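Local coordinates for shikimate dehydrogenase-like protein HI_0607 (Haemophilus influenzae, PDB 1NPY) that catalyses the NADP(+)-dependent oxidation of shikimate to 3-dehydroshikimate in vitro, far more weakly than classical AroE enzymes, so that shikimate may not be its biological substrate, at residues Tyr100-Leu110 with Val238-Leu249; Phe66-Leu74 with Ile84-Asn92. All coordinates share one frame; numbering follows the deposited sequence.

Contact 1 of 2, residues Tyr100-Leu110 with Val238-Leu249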
loop_
_atom_site.group_PDB
_atom_site.type_symbol
_atom_site.label_atom_id
_atom_site.label_comp_id
_atom_site.label_asym_id
_atom_site.label_seq_id
_atom_site.Cartn_x
_atom_site.Cartn_y
_atom_site.Cartn_z
ATOM N N TYR A 100 -2.552 11.111 5.707
ATOM C CA TYR A 100 -1.370 10.541 5.064
ATOM C C TYR A 100 -1.765 9.383 4.148
ATOM O O TYR A 100 -2.891 8.897 4.159
ATOM C CB TYR A 100 -0.413 9.959 6.118
ATOM C CG TYR A 100 0.025 10.956 7.166
ATOM C CD1 TYR A 100 1.223 11.656 7.051
ATOM C CD2 TYR A 100 -0.782 11.219 8.266
ATOM C CE1 TYR A 100 1.580 12.590 8.025
ATOM C CE2 TYR A 100 -0.412 12.127 9.255
ATOM C CZ TYR A 100 0.775 12.800 9.129
ATOM O OH TYR A 100 1.122 13.730 10.092
ATOM N N ASN A 101 -0.826 8.992 3.297
ATOM C CA ASN A 101 -0.997 7.762 2.543
ATOM C C ASN A 101 0.222 6.873 2.743
ATOM O O ASN A 101 1.237 7.052 2.086
ATOM C CB ASN A 101 -1.336 7.990 1.080
ATOM C CG ASN A 101 -1.802 6.708 0.434
ATOM O OD1 ASN A 101 -1.067 5.736 0.469
ATOM N ND2 ASN A 101 -3.043 6.670 -0.044
ATOM N N THR A 102 0.079 5.882 3.617
ATOM C CA THR A 102 1.182 4.984 3.929
ATOM C C THR A 102 1.427 3.901 2.887
ATOM O O THR A 102 2.485 3.282 2.907
ATOM C CB THR A 102 1.087 4.343 5.311
ATOM O OG1 THR A 102 -0.115 3.578 5.426
ATOM C CG2 THR A 102 1.094 5.357 6.422
ATOM N N ASP A 103 0.506 3.679 1.955
ATOM C CA ASP A 103 0.861 2.865 0.805
ATOM C C ASP A 103 1.952 3.543 -0.032
ATOM O O ASP A 103 2.943 2.907 -0.391
ATOM C CB ASP A 103 -0.359 2.615 -0.060
ATOM C CG ASP A 103 -1.295 1.594 0.541
ATOM O OD1 ASP A 103 -0.868 0.635 1.235
ATOM O OD2 ASP A 103 -2.504 1.673 0.253
ATOM N N TYR A 104 1.768 4.829 -0.328
ATOM C CA TYR A 104 2.782 5.624 -0.998
ATOM C C TYR A 104 4.096 5.617 -0.206
ATOM O O TYR A 104 5.168 5.362 -0.762
ATOM C CB TYR A 104 2.241 7.044 -1.230
ATOM C CG TYR A 104 3.291 8.017 -1.704
ATOM C CD1 TYR A 104 3.598 8.134 -3.059
ATOM C CD2 TYR A 104 4.037 8.770 -0.791
ATOM C CE1 TYR A 104 4.620 8.970 -3.483
ATOM C CE2 TYR A 104 5.034 9.623 -1.222
ATOM C CZ TYR A 104 5.312 9.728 -2.565
ATOM O OH TYR A 104 6.332 10.574 -2.962
ATOM N N ILE A 105 4.026 5.897 1.093
ATOM C CA ILE A 105 5.228 5.911 1.928
ATOM C C ILE A 105 5.927 4.556 1.862
ATOM O O ILE A 105 7.152 4.502 1.735
ATOM C CB ILE A 105 4.916 6.357 3.366
ATOM C CG1 ILE A 105 4.354 7.779 3.386
ATOM C CG2 ILE A 105 6.146 6.342 4.267
ATOM C CD1 ILE A 105 3.763 8.175 4.708
ATOM N N ALA A 106 5.175 3.469 1.996
ATOM C CA ALA A 106 5.757 2.125 1.969
ATOM C C ALA A 106 6.485 1.842 0.663
ATOM O O ALA A 106 7.562 1.236 0.679
ATOM C CB ALA A 106 4.692 1.047 2.229
ATOM N N ILE A 107 5.933 2.301 -0.456
ATOM C CA ILE A 107 6.518 1.966 -1.748
ATOM C C ILE A 107 7.831 2.741 -1.907
ATOM O O ILE A 107 8.854 2.175 -2.294
ATOM C CB ILE A 107 5.572 2.162 -2.941
ATOM C CG1 ILE A 107 4.412 1.160 -2.865
ATOM C CG2 ILE A 107 6.384 1.874 -4.205
ATOM C CD1 ILE A 107 3.127 1.699 -3.387
ATOM N N VAL A 108 7.814 4.007 -1.507
ATOM C CA VAL A 108 9.028 4.830 -1.499
ATOM C C VAL A 108 10.102 4.178 -0.623
ATOM O O VAL A 108 11.274 4.111 -1.011
ATOM C CB VAL A 108 8.733 6.248 -0.976
ATOM C CG1 VAL A 108 10.046 7.027 -0.734
ATOM C CG2 VAL A 108 7.832 7.027 -1.921
ATOM N N LYS A 109 9.727 3.737 0.573
ATOM C CA LYS A 109 10.632 3.015 1.449
ATOM C C LYS A 109 11.216 1.722 0.892
ATOM O O LYS A 109 12.404 1.444 1.097
ATOM C CB LYS A 109 10.026 2.772 2.841
ATOM C CG LYS A 109 9.857 4.060 3.656
ATOM C CD LYS A 109 9.606 3.816 5.141
ATOM C CE LYS A 109 9.821 5.049 6.039
ATOM N NZ LYS A 109 10.784 6.041 5.470
ATOM N N LEU A 110 10.404 0.921 0.204
ATOM C CA LEU A 110 10.898 -0.298 -0.408
ATOM C C LEU A 110 11.825 -0.064 -1.601
ATOM O O LEU A 110 12.798 -0.810 -1.798
ATOM C CB LEU A 110 9.707 -1.167 -0.816
ATOM C CG LEU A 110 8.952 -1.746 0.377
ATOM C CD1 LEU A 110 7.565 -2.185 -0.053
ATOM C CD2 LEU A 110 9.731 -2.929 0.958
ATOM N N VAL A 238 4.590 -4.807 1.384
ATOM C CA VAL A 238 3.840 -3.570 1.281
ATOM C C VAL A 238 2.793 -3.486 2.385
ATOM O O VAL A 238 2.704 -2.479 3.092
ATOM C CB VAL A 238 3.200 -3.346 -0.101
ATOM C CG1 VAL A 238 2.434 -2.059 -0.108
ATOM C CG2 VAL A 238 4.252 -3.246 -1.199
ATOM N N ILE A 239 2.002 -4.544 2.564
ATOM C CA ILE A 239 0.915 -4.485 3.542
ATOM C C ILE A 239 1.472 -4.289 4.940
ATOM O O ILE A 239 0.925 -3.516 5.742
ATOM C CB ILE A 239 0.051 -5.744 3.501
ATOM C CG1 ILE A 239 -0.715 -5.790 2.180
ATOM C CG2 ILE A 239 -0.953 -5.778 4.637
ATOM C CD1 ILE A 239 -1.575 -7.009 2.034
ATOM N N VAL A 240 2.543 -5.020 5.233
ATOM C CA VAL A 240 3.140 -4.887 6.552
ATOM C C VAL A 240 3.747 -3.505 6.793
ATOM O O VAL A 240 3.507 -2.898 7.842
ATOM C CB VAL A 240 4.162 -6.006 6.838
ATOM C CG1 VAL A 240 4.874 -5.702 8.170
ATOM C CG2 VAL A 240 3.457 -7.348 6.891
ATOM N N LEU A 241 4.498 -2.964 5.842
ATOM C CA LEU A 241 5.191 -1.705 6.061
ATOM C C LEU A 241 4.176 -0.576 6.127
ATOM O O LEU A 241 4.345 0.321 6.956
ATOM C CB LEU A 241 6.216 -1.438 4.951
ATOM C CG LEU A 241 7.084 -0.184 5.102
ATOM C CD1 LEU A 241 7.703 -0.125 6.496
ATOM C CD2 LEU A 241 8.158 -0.219 3.998
ATOM N N GLN A 242 3.127 -0.616 5.305
ATOM C CA GLN A 242 2.134 0.450 5.379
ATOM C C GLN A 242 1.438 0.458 6.732
ATOM O O GLN A 242 1.221 1.539 7.277
ATOM C CB GLN A 242 1.121 0.440 4.248
ATOM C CG GLN A 242 0.092 -0.647 4.303
ATOM C CD GLN A 242 -0.497 -1.086 2.967
ATOM O OE1 GLN A 242 0.243 -1.424 2.039
ATOM N NE2 GLN A 242 -1.829 -1.144 2.879
ATOM N N ALA A 243 1.216 -0.717 7.314
ATOM C CA ALA A 243 0.635 -0.829 8.657
ATOM C C ALA A 243 1.566 -0.347 9.769
ATOM O O ALA A 243 1.153 0.343 10.706
ATOM C CB ALA A 243 0.204 -2.256 8.915
ATOM N N VAL A 244 2.830 -0.746 9.675
ATOM C CA VAL A 244 3.885 -0.244 10.568
ATOM C C VAL A 244 3.943 1.279 10.569
ATOM O O VAL A 244 4.102 1.886 11.623
ATOM C CB VAL A 244 5.239 -0.890 10.226
ATOM C CG1 VAL A 244 6.366 -0.188 10.967
ATOM C CG2 VAL A 244 5.197 -2.364 10.618
ATOM N N GLU A 245 3.868 1.900 9.398
ATOM C CA GLU A 245 3.953 3.352 9.298
ATOM C C GLU A 245 2.748 4.001 10.001
ATOM O O GLU A 245 2.877 5.030 10.674
ATOM C CB GLU A 245 4.079 3.831 7.847
ATOM C CG GLU A 245 5.372 3.357 7.175
ATOM C CD GLU A 245 6.595 4.149 7.576
ATOM O OE1 GLU A 245 6.426 5.356 7.833
ATOM O OE2 GLU A 245 7.716 3.582 7.599
ATOM N N GLN A 246 1.568 3.412 9.845
ATOM C CA GLN A 246 0.400 3.853 10.609
ATOM C C GLN A 246 0.649 3.717 12.104
ATOM O O GLN A 246 0.390 4.638 12.879
ATOM C CB GLN A 246 -0.866 3.093 10.227
ATOM C CG GLN A 246 -1.269 3.331 8.795
ATOM C CD GLN A 246 -2.397 2.445 8.336
ATOM O OE1 GLN A 246 -2.484 1.289 8.762
ATOM N NE2 GLN A 246 -3.262 2.969 7.467
ATOM N N PHE A 247 1.177 2.565 12.507
ATOM C CA PHE A 247 1.386 2.314 13.929
ATOM C C PHE A 247 2.289 3.380 14.532
ATOM O O PHE A 247 2.022 3.924 15.626
ATOM C CB PHE A 247 1.979 0.924 14.108
ATOM C CG PHE A 247 2.146 0.525 15.531
ATOM C CD1 PHE A 247 1.222 -0.326 16.125
ATOM C CD2 PHE A 247 3.243 0.939 16.281
ATOM C CE1 PHE A 247 1.348 -0.714 17.432
ATOM C CE2 PHE A 247 3.356 0.545 17.617
ATOM C CZ PHE A 247 2.450 -0.304 18.176
ATOM N N GLU A 248 3.340 3.712 13.787
ATOM C CA GLU A 248 4.314 4.703 14.235
ATOM C C GLU A 248 3.687 6.102 14.270
ATOM O O GLU A 248 3.921 6.883 15.187
ATOM C CB GLU A 248 5.571 4.706 13.362
ATOM C CG GLU A 248 6.678 5.587 13.929
ATOM C CD GLU A 248 7.924 5.561 13.059
ATOM O OE1 GLU A 248 8.808 6.446 13.162
ATOM O OE2 GLU A 248 8.022 4.609 12.258
ATOM N N LEU A 249 2.838 6.416 13.305
ATOM C CA LEU A 249 2.140 7.693 13.337
ATOM C C LEU A 249 1.243 7.815 14.573
ATOM O O LEU A 249 1.143 8.870 15.196
ATOM C CB LEU A 249 1.346 7.887 12.058
ATOM C CG LEU A 249 2.183 8.297 10.853
ATOM C CD1 LEU A 249 1.421 8.100 9.555
ATOM C CD2 LEU A 249 2.680 9.732 10.928
#

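Contact 2 of 2, residues Phe66-Leu74 with Ile84-Asn92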
loop_
_atom_site.group_PDB
_atom_site.type_symbol
_atom_site.label_atom_id
_atom_site.label_comp_id
_atom_site.label_asym_id
_atom_site.label_seq_id
_atom_site.Cartn_x
_atom_site.Cartn_y
_atom_site.Cartn_z
ATOM N N PHE A 66 -13.715 4.801 0.836
ATOM C CA PHE A 66 -13.686 6.076 1.542
ATOM C C PHE A 66 -12.391 6.865 1.381
ATOM O O PHE A 66 -12.258 7.881 2.054
ATOM C CB PHE A 66 -13.895 5.831 3.037
ATOM C CG PHE A 66 -15.116 5.018 3.372
ATOM C CD1 PHE A 66 -16.368 5.410 2.915
ATOM C CD2 PHE A 66 -15.023 3.907 4.197
ATOM C CE1 PHE A 66 -17.502 4.650 3.237
ATOM C CE2 PHE A 66 -16.151 3.165 4.543
ATOM C CZ PHE A 66 -17.391 3.558 4.067
ATOM N N LYS A 67 -11.441 6.417 0.561
ATOM C CA LYS A 67 -10.101 6.997 0.552
ATOM C C LYS A 67 -10.102 8.391 -0.062
ATOM O O LYS A 67 -9.260 9.241 0.276
ATOM C CB LYS A 67 -9.111 6.079 -0.179
ATOM C CG LYS A 67 -8.799 4.769 0.536
ATOM C CD LYS A 67 -7.624 4.112 -0.195
ATOM C CE LYS A 67 -7.158 2.831 0.459
ATOM N NZ LYS A 67 -6.149 2.249 -0.466
ATOM N N GLU A 68 -11.079 8.657 -0.926
ATOM C CA GLU A 68 -11.277 10.027 -1.393
ATOM C C GLU A 68 -12.428 10.784 -0.733
ATOM O O GLU A 68 -12.312 11.978 -0.453
ATOM C CB GLU A 68 -11.446 10.057 -2.911
ATOM C CG GLU A 68 -10.275 9.451 -3.656
ATOM C CD GLU A 68 -10.274 7.936 -3.697
ATOM O OE1 GLU A 68 -11.367 7.331 -3.799
ATOM O OE2 GLU A 68 -9.156 7.356 -3.628
ATOM N N THR A 69 -13.531 10.092 -0.473
ATOM C CA THR A 69 -14.675 10.750 0.168
ATOM C C THR A 69 -14.438 11.239 1.591
ATOM O O THR A 69 -15.161 12.125 2.037
ATOM C CB THR A 69 -15.976 9.916 0.113
ATOM O OG1 THR A 69 -15.814 8.662 0.792
ATOM C CG2 THR A 69 -16.357 9.565 -1.333
ATOM N N CYS A 70 -13.453 10.688 2.311
ATOM C CA CYS A 70 -13.118 11.221 3.616
ATOM C C CYS A 70 -12.456 12.605 3.562
ATOM O O CYS A 70 -12.422 13.313 4.562
ATOM C CB CYS A 70 -12.178 10.269 4.378
ATOM S SG CYS A 70 -10.488 10.121 3.763
ATOM N N MET A 71 -11.879 12.984 2.434
ATOM C CA MET A 71 -10.929 14.086 2.404
ATOM C C MET A 71 -11.530 15.456 2.749
ATOM O O MET A 71 -10.871 16.239 3.427
ATOM C CB MET A 71 -10.199 14.104 1.063
ATOM C CG MET A 71 -9.347 12.855 0.860
ATOM S SD MET A 71 -8.376 12.791 -0.647
ATOM C CE MET A 71 -7.340 14.142 -0.502
ATOM N N PRO A 72 -12.751 15.753 2.313
ATOM C CA PRO A 72 -13.394 17.030 2.657
ATOM C C PRO A 72 -13.532 17.290 4.153
ATOM O O PRO A 72 -13.720 18.421 4.604
ATOM C CB PRO A 72 -14.763 16.901 1.993
ATOM C CG PRO A 72 -14.534 16.044 0.823
ATOM C CD PRO A 72 -13.580 14.983 1.373
ATOM N N PHE A 73 -13.404 16.228 4.943
ATOM C CA PHE A 73 -13.663 16.312 6.375
ATOM C C PHE A 73 -12.394 16.384 7.221
ATOM O O PHE A 73 -12.465 16.379 8.447
ATOM C CB PHE A 73 -14.577 15.147 6.770
ATOM C CG PHE A 73 -15.843 15.131 5.970
ATOM C CD1 PHE A 73 -16.698 16.226 6.047
ATOM C CD2 PHE A 73 -16.059 14.156 5.016
ATOM C CE1 PHE A 73 -17.794 16.304 5.215
ATOM C CE2 PHE A 73 -17.178 14.206 4.221
ATOM C CZ PHE A 73 -18.034 15.296 4.320
ATOM N N LEU A 74 -11.240 16.389 6.565
ATOM C CA LEU A 74 -9.953 16.396 7.248
ATOM C C LEU A 74 -9.380 17.800 7.255
ATOM O O LEU A 74 -9.716 18.664 6.440
ATOM C CB LEU A 74 -8.968 15.446 6.576
ATOM C CG LEU A 74 -9.601 14.063 6.357
ATOM C CD1 LEU A 74 -8.628 13.184 5.617
ATOM C CD2 LEU A 74 -10.004 13.474 7.676
ATOM N N ILE A 84 -1.048 11.434 -4.504
ATOM C CA ILE A 84 -2.002 10.614 -5.228
ATOM C C ILE A 84 -3.469 10.954 -4.959
ATOM O O ILE A 84 -4.354 10.225 -5.413
ATOM C CB ILE A 84 -1.727 9.127 -4.957
ATOM C CG1 ILE A 84 -1.785 8.850 -3.457
ATOM C CG2 ILE A 84 -0.359 8.701 -5.487
ATOM C CD1 ILE A 84 -1.662 7.368 -3.071
ATOM N N GLU A 85 -3.707 12.074 -4.287
ATOM C CA GLU A 85 -5.036 12.556 -3.919
ATOM C C GLU A 85 -5.921 11.450 -3.350
ATOM O O GLU A 85 -7.048 11.208 -3.770
ATOM C CB GLU A 85 -5.688 13.351 -5.057
ATOM C CG GLU A 85 -4.892 14.604 -5.423
ATOM C CD GLU A 85 -4.671 15.656 -4.333
ATOM O OE1 GLU A 85 -3.778 16.516 -4.554
ATOM O OE2 GLU A 85 -5.322 15.698 -3.257
ATOM N N SER A 86 -5.377 10.737 -2.369
ATOM C CA SER A 86 -6.073 9.613 -1.751
ATOM C C SER A 86 -5.491 9.430 -0.353
ATOM O O SER A 86 -4.270 9.426 -0.226
ATOM C CB SER A 86 -5.793 8.325 -2.533
ATOM O OG SER A 86 -6.623 7.254 -2.124
ATOM N N VAL A 87 -6.329 9.200 0.652
ATOM C CA VAL A 87 -5.942 9.069 2.051
ATOM C C VAL A 87 -6.183 7.650 2.541
ATOM O O VAL A 87 -7.273 7.099 2.318
ATOM C CB VAL A 87 -6.777 10.031 2.917
ATOM C CG1 VAL A 87 -6.562 9.810 4.407
ATOM C CG2 VAL A 87 -6.387 11.467 2.585
ATOM N N ASN A 88 -5.209 7.057 3.224
ATOM C CA ASN A 88 -5.427 5.764 3.873
ATOM C C ASN A 88 -5.156 5.805 5.378
ATOM O O ASN A 88 -5.278 4.814 6.087
ATOM C CB ASN A 88 -4.656 4.647 3.178
ATOM C CG ASN A 88 -3.248 4.493 3.724
ATOM O OD1 ASN A 88 -2.675 5.501 4.145
ATOM N ND2 ASN A 88 -2.702 3.264 3.745
ATOM N N THR A 89 -4.830 6.981 5.897
ATOM C CA THR A 89 -4.450 7.134 7.304
ATOM C C THR A 89 -4.838 8.504 7.837
ATOM O O THR A 89 -4.502 9.495 7.201
ATOM C CB THR A 89 -2.929 7.062 7.473
ATOM O OG1 THR A 89 -2.476 5.827 6.910
ATOM C CG2 THR A 89 -2.569 6.998 8.931
ATOM N N ILE A 90 -5.540 8.551 8.972
ATOM C CA ILE A 90 -5.839 9.805 9.655
ATOM C C ILE A 90 -5.267 9.745 11.060
ATOM O O ILE A 90 -5.464 8.757 11.767
ATOM C CB ILE A 90 -7.374 10.007 9.719
ATOM C CG1 ILE A 90 -7.995 9.986 8.323
ATOM C CG2 ILE A 90 -7.708 11.286 10.452
ATOM C CD1 ILE A 90 -9.460 9.685 8.333
ATOM N N VAL A 91 -4.588 10.812 11.478
ATOM C CA VAL A 91 -4.078 10.952 12.824
ATOM C C VAL A 91 -4.741 12.186 13.427
ATOM O O VAL A 91 -4.698 13.286 12.866
ATOM C CB VAL A 91 -2.559 11.143 12.879
ATOM C CG1 VAL A 91 -2.068 11.158 14.330
ATOM C CG2 VAL A 91 -1.843 10.076 12.070
ATOM N N ASN A 92 -5.387 11.960 14.565
ATOM C CA ASN A 92 -6.031 13.017 15.327
ATOM C C ASN A 92 -5.121 13.636 16.371
ATOM O O ASN A 92 -4.809 13.019 17.381
ATOM C CB ASN A 92 -7.275 12.435 15.982
ATOM C CG ASN A 92 -8.074 13.462 16.763
ATOM O OD1 ASN A 92 -7.768 14.666 16.755
ATOM N ND2 ASN A 92 -9.185 12.993 17.338
#

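Contact 1 of 2, residues Tyr100-Leu110 with Val238-Leu249
T102 lies over the Q242-E245-Q246-L249 patch of helix 238-249 and fits there as a knob into a hole, at the point where the two backbones come nearest. Its methyl CG2 rests against E245 CB at 3.6 Å, while the hydroxyl, its other branch, lies beside Q246 CG and donates to a main-chain carbonyl, T102 OG1 to Q242 O at 3.1 Å. A chi1 of 60°, with OG1 tucked between the backbone N and the carbonyl carbon, makes that division of labour possible. The donor stands above the carbonyl plane, and Q246 N, in the regular helix bond, reaches the same oxygen from the opposite face, so two bonds grip it.

One turn on, A106 puts only a methyl between the helices, with CB 3.9 Å from L241 CG. L241 slides past L110 in the opposite direction, and its CD2 also meets K109 CB. L110 closes this end by setting CD1 3.7 Å from V238 CG2. At the more exposed edge E245 and K109 approach from opposite directions, and E245 OE2 meets the K109 methylenes CD and CE; K109 NZ stays 4.5 Å from E245 OE2, beyond a salt bridge. At the other end L249 CD1 sits over one face of the Y100 ring, a CH-pi contact with the carbon 4.2 Å from the centroid.

The segments' axes approach to 8.2 Å and cross at 117°. D103, inferred to bind substrate, is in the first turn of its helix, whose N-cap is N101: N101 OD1 accepts from Y104 N. Around the pair, A243 and F247 pack on helix 19-31, I107 on helix 131-140, and L249 on strand 89-93, where Q246 NE2 also bonds T89 OG1.

Contact 2 of 2, residues Phe66-Leu74 with Ile84-Asn92
K67 and V87 share the main-chain hydrogen bond that joins the two segments: V87 N donates to K67 O at 3.0 Å, nearly straight at 168°, though tilted from the carbonyl plane. Next to it K67 CA makes a CA-H...O contact with V87 O, so the backbones run close here.

A second polar link lies one residue along. S86 OG donates to E68 OE2 at 2.9 Å, meeting the carboxylate on its anti side. The E68 chain bends at chi2 (79°), which turns the acid back toward S86. S86 OG, anti to its own backbone nitrogen (chi1 -170°), also lies 3.4 Å from K67 CB.

The apolar part centres on V87. C70 SG sits 3.8 Å from V87 CB, and M71 CG presses on the CG2 branch at 3.7 Å. L74 arrives tip to tip with the valine, CD1 near CG1, and sends its other methyl, CD2, across I90 to within 3.9 Å of I90 CD1. M71 bends at chi3, bringing SD against E85 O and CE beside the carboxylate of E85.

The K67 chain is extended from CG to NZ and runs alongside N88 in the same direction, CE 4.1 Å from N88 CB. NZ has a long, weak ion pair with D103, the inferred substrate-binding residue. E85, with positive phi, is the C-prime residue of a Schellman motif ending helix 79-82, while E68 to M71 form a type I turn. N88 and T89 both face Y100 in a classic beta bulge. Together these loops present the lysine inferred to be the proton donor/acceptor near an aspartate, an arrangement consistent with the Lys-Asp active site of shikimate dehydrogenases.

In the fold
From the N terminus, the chain first makes contact 2, a short closure: nine residues, including strand 76-77 and helix 79-82, separate 66-74 from 84-92. Contact 1 opens only after this is complete, so the two are in series. Its loop is long, taking in all six strands of the parallel sheet of the domain that probably binds NADP(+) before helix 235-251 returns to the N-terminal domain. The contacts meet directly through T102 N bonded to N88 OD1 and Y100 N to T89 O. Contact 2 holds the backbone of the inferred catalytic lysine on the mixed-sheet side, whereas contact 1 carries the inferred substrate aspartate, and its V238 touches M130, which probably binds NADP(+).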